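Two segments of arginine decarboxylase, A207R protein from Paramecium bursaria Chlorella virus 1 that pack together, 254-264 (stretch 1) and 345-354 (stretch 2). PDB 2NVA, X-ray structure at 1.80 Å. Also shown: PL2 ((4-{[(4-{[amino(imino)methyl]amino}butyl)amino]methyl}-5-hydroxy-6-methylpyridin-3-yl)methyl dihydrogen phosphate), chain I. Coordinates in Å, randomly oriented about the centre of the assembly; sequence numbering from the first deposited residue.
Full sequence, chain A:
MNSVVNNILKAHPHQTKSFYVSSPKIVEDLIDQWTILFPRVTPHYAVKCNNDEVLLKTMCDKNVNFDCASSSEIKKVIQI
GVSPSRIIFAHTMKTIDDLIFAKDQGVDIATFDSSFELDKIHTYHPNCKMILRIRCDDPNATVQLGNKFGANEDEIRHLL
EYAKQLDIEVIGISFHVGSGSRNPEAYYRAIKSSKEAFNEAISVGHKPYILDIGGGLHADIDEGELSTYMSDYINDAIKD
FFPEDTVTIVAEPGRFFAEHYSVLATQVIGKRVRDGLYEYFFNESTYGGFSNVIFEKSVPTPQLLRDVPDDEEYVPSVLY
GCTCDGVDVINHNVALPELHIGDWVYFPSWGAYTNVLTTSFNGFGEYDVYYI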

# COMPACT_ATOMS: atom_id res chain seq x y z
N GLY A 254 -8.26 0.32 -18.13
CA GLY A 254 -7.11 -0.30 -17.47
C GLY A 254 -7.42 -1.77 -17.26
O GLY A 254 -6.86 -2.64 -17.95
N ARG A 255 -8.35 -2.04 -16.35
CA ARG A 255 -8.65 -3.42 -15.95
C ARG A 255 -9.21 -4.31 -17.08
O ARG A 255 -9.08 -5.53 -17.00
CB ARG A 255 -9.58 -3.46 -14.73
CG ARG A 255 -11.02 -3.01 -15.02
CD ARG A 255 -11.92 -3.07 -13.80
NE ARG A 255 -11.54 -2.09 -12.78
CZ ARG A 255 -11.05 -2.40 -11.58
NH1 ARG A 255 -10.84 -3.67 -11.23
NH2 ARG A 255 -10.73 -1.43 -10.72
N PHE A 256 -9.84 -3.71 -18.10
CA PHE A 256 -10.37 -4.51 -19.21
C PHE A 256 -9.28 -5.39 -19.81
O PHE A 256 -9.51 -6.58 -20.07
CB PHE A 256 -11.01 -3.63 -20.29
CG PHE A 256 -11.68 -4.42 -21.40
CD1 PHE A 256 -13.04 -4.72 -21.34
CD2 PHE A 256 -10.94 -4.87 -22.50
CE1 PHE A 256 -13.65 -5.47 -22.37
CE2 PHE A 256 -11.54 -5.62 -23.53
CZ PHE A 256 -12.89 -5.91 -23.46
N PHE A 257 -8.10 -4.82 -20.02
CA PHE A 257 -6.97 -5.57 -20.60
C PHE A 257 -6.08 -6.24 -19.57
O PHE A 257 -5.57 -7.33 -19.82
CB PHE A 257 -6.13 -4.66 -21.50
CG PHE A 257 -6.89 -4.11 -22.67
CD1 PHE A 257 -7.34 -4.96 -23.67
CD2 PHE A 257 -7.16 -2.75 -22.76
CE1 PHE A 257 -8.06 -4.46 -24.76
CE2 PHE A 257 -7.88 -2.24 -23.85
CZ PHE A 257 -8.33 -3.11 -24.86
N ALA A 258 -5.90 -5.59 -18.42
CA ALA A 258 -4.91 -6.05 -17.44
C ALA A 258 -5.41 -7.20 -16.57
O ALA A 258 -4.61 -8.04 -16.14
CB ALA A 258 -4.42 -4.88 -16.58
N GLU A 259 -6.71 -7.24 -16.28
CA GLU A 259 -7.21 -8.24 -15.31
C GLU A 259 -6.74 -9.67 -15.62
O GLU A 259 -6.15 -10.34 -14.77
CB GLU A 259 -8.74 -8.20 -15.19
CG GLU A 259 -9.30 -9.24 -14.21
CD GLU A 259 -10.81 -9.14 -14.00
OE1 GLU A 259 -11.44 -8.19 -14.51
OE2 GLU A 259 -11.37 -10.02 -13.30
N HIS A 260 -7.00 -10.13 -16.84
CA HIS A 260 -6.78 -11.54 -17.19
C HIS A 260 -5.38 -11.81 -17.70
O HIS A 260 -5.05 -12.94 -18.07
CB HIS A 260 -7.82 -11.97 -18.24
CG HIS A 260 -9.23 -11.75 -17.81
ND1 HIS A 260 -9.77 -12.35 -16.69
CD2 HIS A 260 -10.22 -10.99 -18.35
CE1 HIS A 260 -11.03 -11.96 -16.55
NE2 HIS A 260 -11.32 -11.14 -17.55
N TYR A 261 -4.55 -10.78 -17.72
CA TYR A 261 -3.19 -10.90 -18.22
C TYR A 261 -2.34 -11.89 -17.42
O TYR A 261 -1.48 -12.58 -17.98
CB TYR A 261 -2.53 -9.52 -18.21
CG TYR A 261 -1.07 -9.48 -18.66
CD1 TYR A 261 -0.65 -10.05 -19.86
CD2 TYR A 261 -0.10 -8.80 -17.88
CE1 TYR A 261 0.68 -9.99 -20.27
CE2 TYR A 261 1.21 -8.73 -18.27
CZ TYR A 261 1.61 -9.32 -19.47
OH TYR A 261 2.93 -9.24 -19.86
N SER A 262 -2.56 -11.92 -16.11
CA SER A 262 -1.70 -12.66 -15.19
C SER A 262 -2.49 -13.52 -14.21
O SER A 262 -3.64 -13.21 -13.90
CB SER A 262 -0.82 -11.70 -14.38
OG SER A 262 -0.05 -10.87 -15.24
N VAL A 263 -1.85 -14.59 -13.74
CA VAL A 263 -2.28 -15.27 -12.51
C VAL A 263 -1.15 -15.06 -11.50
O VAL A 263 -0.02 -14.81 -11.90
CB VAL A 263 -2.59 -16.78 -12.71
CG1 VAL A 263 -3.70 -16.97 -13.78
CG2 VAL A 263 -1.34 -17.57 -13.11
N LEU A 264 -1.45 -15.16 -10.21
CA LEU A 264 -0.41 -15.01 -9.18
C LEU A 264 -0.30 -16.30 -8.38
O LEU A 264 -1.24 -16.68 -7.72
CB LEU A 264 -0.70 -13.82 -8.27
CG LEU A 264 0.29 -13.55 -7.12
CD1 LEU A 264 1.74 -13.48 -7.58
CD2 LEU A 264 -0.11 -12.24 -6.41
N VAL A 345 -0.52 -22.55 -4.69
CA VAL A 345 -1.82 -22.25 -5.27
C VAL A 345 -1.64 -21.11 -6.25
O VAL A 345 -0.60 -20.44 -6.23
CB VAL A 345 -2.88 -21.85 -4.18
CG1 VAL A 345 -2.99 -22.96 -3.11
CG2 VAL A 345 -2.53 -20.52 -3.52
N TYR A 346 -2.63 -20.87 -7.11
CA TYR A 346 -2.62 -19.63 -7.85
C TYR A 346 -3.97 -18.94 -7.83
O TYR A 346 -5.01 -19.59 -7.70
CB TYR A 346 -2.08 -19.82 -9.28
CG TYR A 346 -3.04 -20.50 -10.23
CD1 TYR A 346 -3.97 -19.77 -10.97
CD2 TYR A 346 -2.99 -21.89 -10.41
CE1 TYR A 346 -4.85 -20.39 -11.84
CE2 TYR A 346 -3.86 -22.51 -11.29
CZ TYR A 346 -4.79 -21.76 -11.99
OH TYR A 346 -5.66 -22.39 -12.86
N PHE A 347 -3.94 -17.62 -7.98
CA PHE A 347 -5.14 -16.81 -8.04
C PHE A 347 -5.34 -16.35 -9.48
O PHE A 347 -4.48 -15.65 -10.04
CB PHE A 347 -5.01 -15.60 -7.11
CG PHE A 347 -5.05 -15.97 -5.65
CD1 PHE A 347 -6.25 -15.93 -4.95
CD2 PHE A 347 -3.89 -16.40 -4.99
CE1 PHE A 347 -6.31 -16.28 -3.60
CE2 PHE A 347 -3.93 -16.75 -3.63
CZ PHE A 347 -5.16 -16.69 -2.94
N PRO A 348 -6.46 -16.78 -10.09
CA PRO A 348 -6.75 -16.42 -11.48
C PRO A 348 -7.00 -14.92 -11.65
O PRO A 348 -7.40 -14.28 -10.70
CB PRO A 348 -8.03 -17.21 -11.81
CG PRO A 348 -8.15 -18.26 -10.74
CD PRO A 348 -7.51 -17.66 -9.51
N SER A 349 -6.78 -14.41 -12.86
CA SER A 349 -7.17 -13.04 -13.24
C SER A 349 -6.63 -12.02 -12.25
O SER A 349 -7.37 -11.21 -11.68
CB SER A 349 -8.70 -12.93 -13.40
OG SER A 349 -9.15 -13.85 -14.41
N TRP A 350 -5.32 -12.07 -12.06
CA TRP A 350 -4.67 -11.25 -11.03
C TRP A 350 -3.71 -10.22 -11.64
O TRP A 350 -2.59 -10.04 -11.16
CB TRP A 350 -3.97 -12.13 -9.97
CG TRP A 350 -4.06 -11.50 -8.62
CD1 TRP A 350 -3.06 -10.90 -7.91
CD2 TRP A 350 -5.25 -11.35 -7.85
NE1 TRP A 350 -3.56 -10.40 -6.72
CE2 TRP A 350 -4.91 -10.67 -6.66
CE3 TRP A 350 -6.60 -11.74 -8.05
CZ2 TRP A 350 -5.85 -10.34 -5.68
CZ3 TRP A 350 -7.54 -11.43 -7.06
CH2 TRP A 350 -7.16 -10.74 -5.89
N GLY A 351 -4.16 -9.55 -12.70
CA GLY A 351 -3.32 -8.61 -13.41
C GLY A 351 -3.66 -7.13 -13.25
O GLY A 351 -2.90 -6.29 -13.70
N ALA A 352 -4.80 -6.82 -12.63
CA ALA A 352 -5.27 -5.43 -12.54
C ALA A 352 -5.13 -4.87 -11.13
O ALA A 352 -5.77 -5.38 -10.21
CB ALA A 352 -6.70 -5.35 -13.01
N TYR A 353 -4.29 -3.84 -10.97
CA TYR A 353 -4.05 -3.18 -9.68
C TYR A 353 -3.52 -4.21 -8.68
O TYR A 353 -3.98 -4.27 -7.54
CB TYR A 353 -5.33 -2.49 -9.16
CG TYR A 353 -5.88 -1.50 -10.16
CD1 TYR A 353 -5.19 -0.31 -10.42
CD2 TYR A 353 -7.04 -1.76 -10.87
CE1 TYR A 353 -5.66 0.60 -11.35
CE2 TYR A 353 -7.53 -0.85 -11.80
CZ TYR A 353 -6.82 0.33 -12.04
OH TYR A 353 -7.27 1.24 -12.97
N THR A 354 -2.54 -5.00 -9.13
CA THR A 354 -1.96 -6.05 -8.30
C THR A 354 -0.46 -5.78 -8.11
O THR A 354 -0.06 -5.22 -7.08
CB THR A 354 -2.23 -7.45 -8.87
OG1 THR A 354 -1.76 -7.52 -10.23
CG2 THR A 354 -3.73 -7.73 -8.86
N1 PL2 I . -8.48 6.61 -16.64
C2 PL2 I . -8.33 7.35 -15.52
C2A PL2 I . -8.13 8.87 -15.63
C3 PL2 I . -8.37 6.70 -14.28
O3 PL2 I . -8.23 7.47 -13.17
C4 PL2 I . -8.56 5.31 -14.18
C4A PL2 I . -8.60 4.55 -12.81
C5 PL2 I . -8.72 4.61 -15.39
C6 PL2 I . -8.67 5.28 -16.59
P PL2 I . -10.20 1.01 -15.01
N PL2 I . -9.05 5.41 -11.70
CA PL2 I . -8.35 5.08 -10.45
CG PL2 I . -7.88 3.29 -8.72
OP2 PL2 I . -11.34 0.53 -13.99
OP3 PL2 I . -8.87 0.14 -14.64
OP1 PL2 I . -10.61 0.83 -16.43
OP4 PL2 I . -9.92 2.54 -14.58
C5M PL2 I . -8.94 3.08 -15.39
CB PL2 I . -8.53 3.59 -10.08
CD PL2 I . -8.09 1.80 -8.33
NE PL2 I . -7.35 1.60 -7.06
CZ PL2 I . -7.03 0.42 -6.52
NH2 PL2 I . -6.32 0.40 -5.36
NH1 PL2 I . -7.39 -0.72 -7.10
O HOH W 1 -10.10 -10.90 -10.84

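How do both stretches meet at the ligand phosphate? Gly254 N donates to PL2 OP1 (2.9 Å), and Arg255 gives its N to OP3 (2.8 Å) and its NE to OP2 (2.9 Å). From stretch 2, Tyr353 OH also donates to OP3 (2.6 Å). Gly254 suits this spot because a CB would clash with OP3. Tyr353 CE2 lies over one face of the Arg255 guanidinium, 3.4 Å from its NH2.

Why can the backbones come so close at Ala258 and Glu259? Gly351 has no side chain, so its CA can approach Ala258 O to 3.1 Å; a CB there would collide with that oxygen. Gly351 N donates to Glu259 O (3.0 Å). The small side chain of Ala352 fits against Glu259, its CB 3.7 Å from Glu259 CA, while a water donates to both Glu259 OE2 and Ser349 O.

What do His260 and Ser262 add? His260 ND1 and Ser349 OG share a 2.8 Å hydrogen bond at the edge of the imidazole; a ring nitrogen and a hydroxyl can each donate or accept, so they pair readily. Ser262 uses its backbone, O accepting from Trp350 N (2.7 Å), while its OG is hydrogen-bonded elsewhere in the structure.

What joins the strands at Val263 and Leu264? Buried apolar side chains pack together, Val263 CB against Tyr346 CD1 (3.7 Å). Leu264 and Phe347 form an antiparallel pair: Leu264 N donates to Phe347 O (3.1 Å), and Phe347 N to Leu264 O (2.9 Å). Leu264 CD2 packs against Trp350 CD1 (3.6 Å).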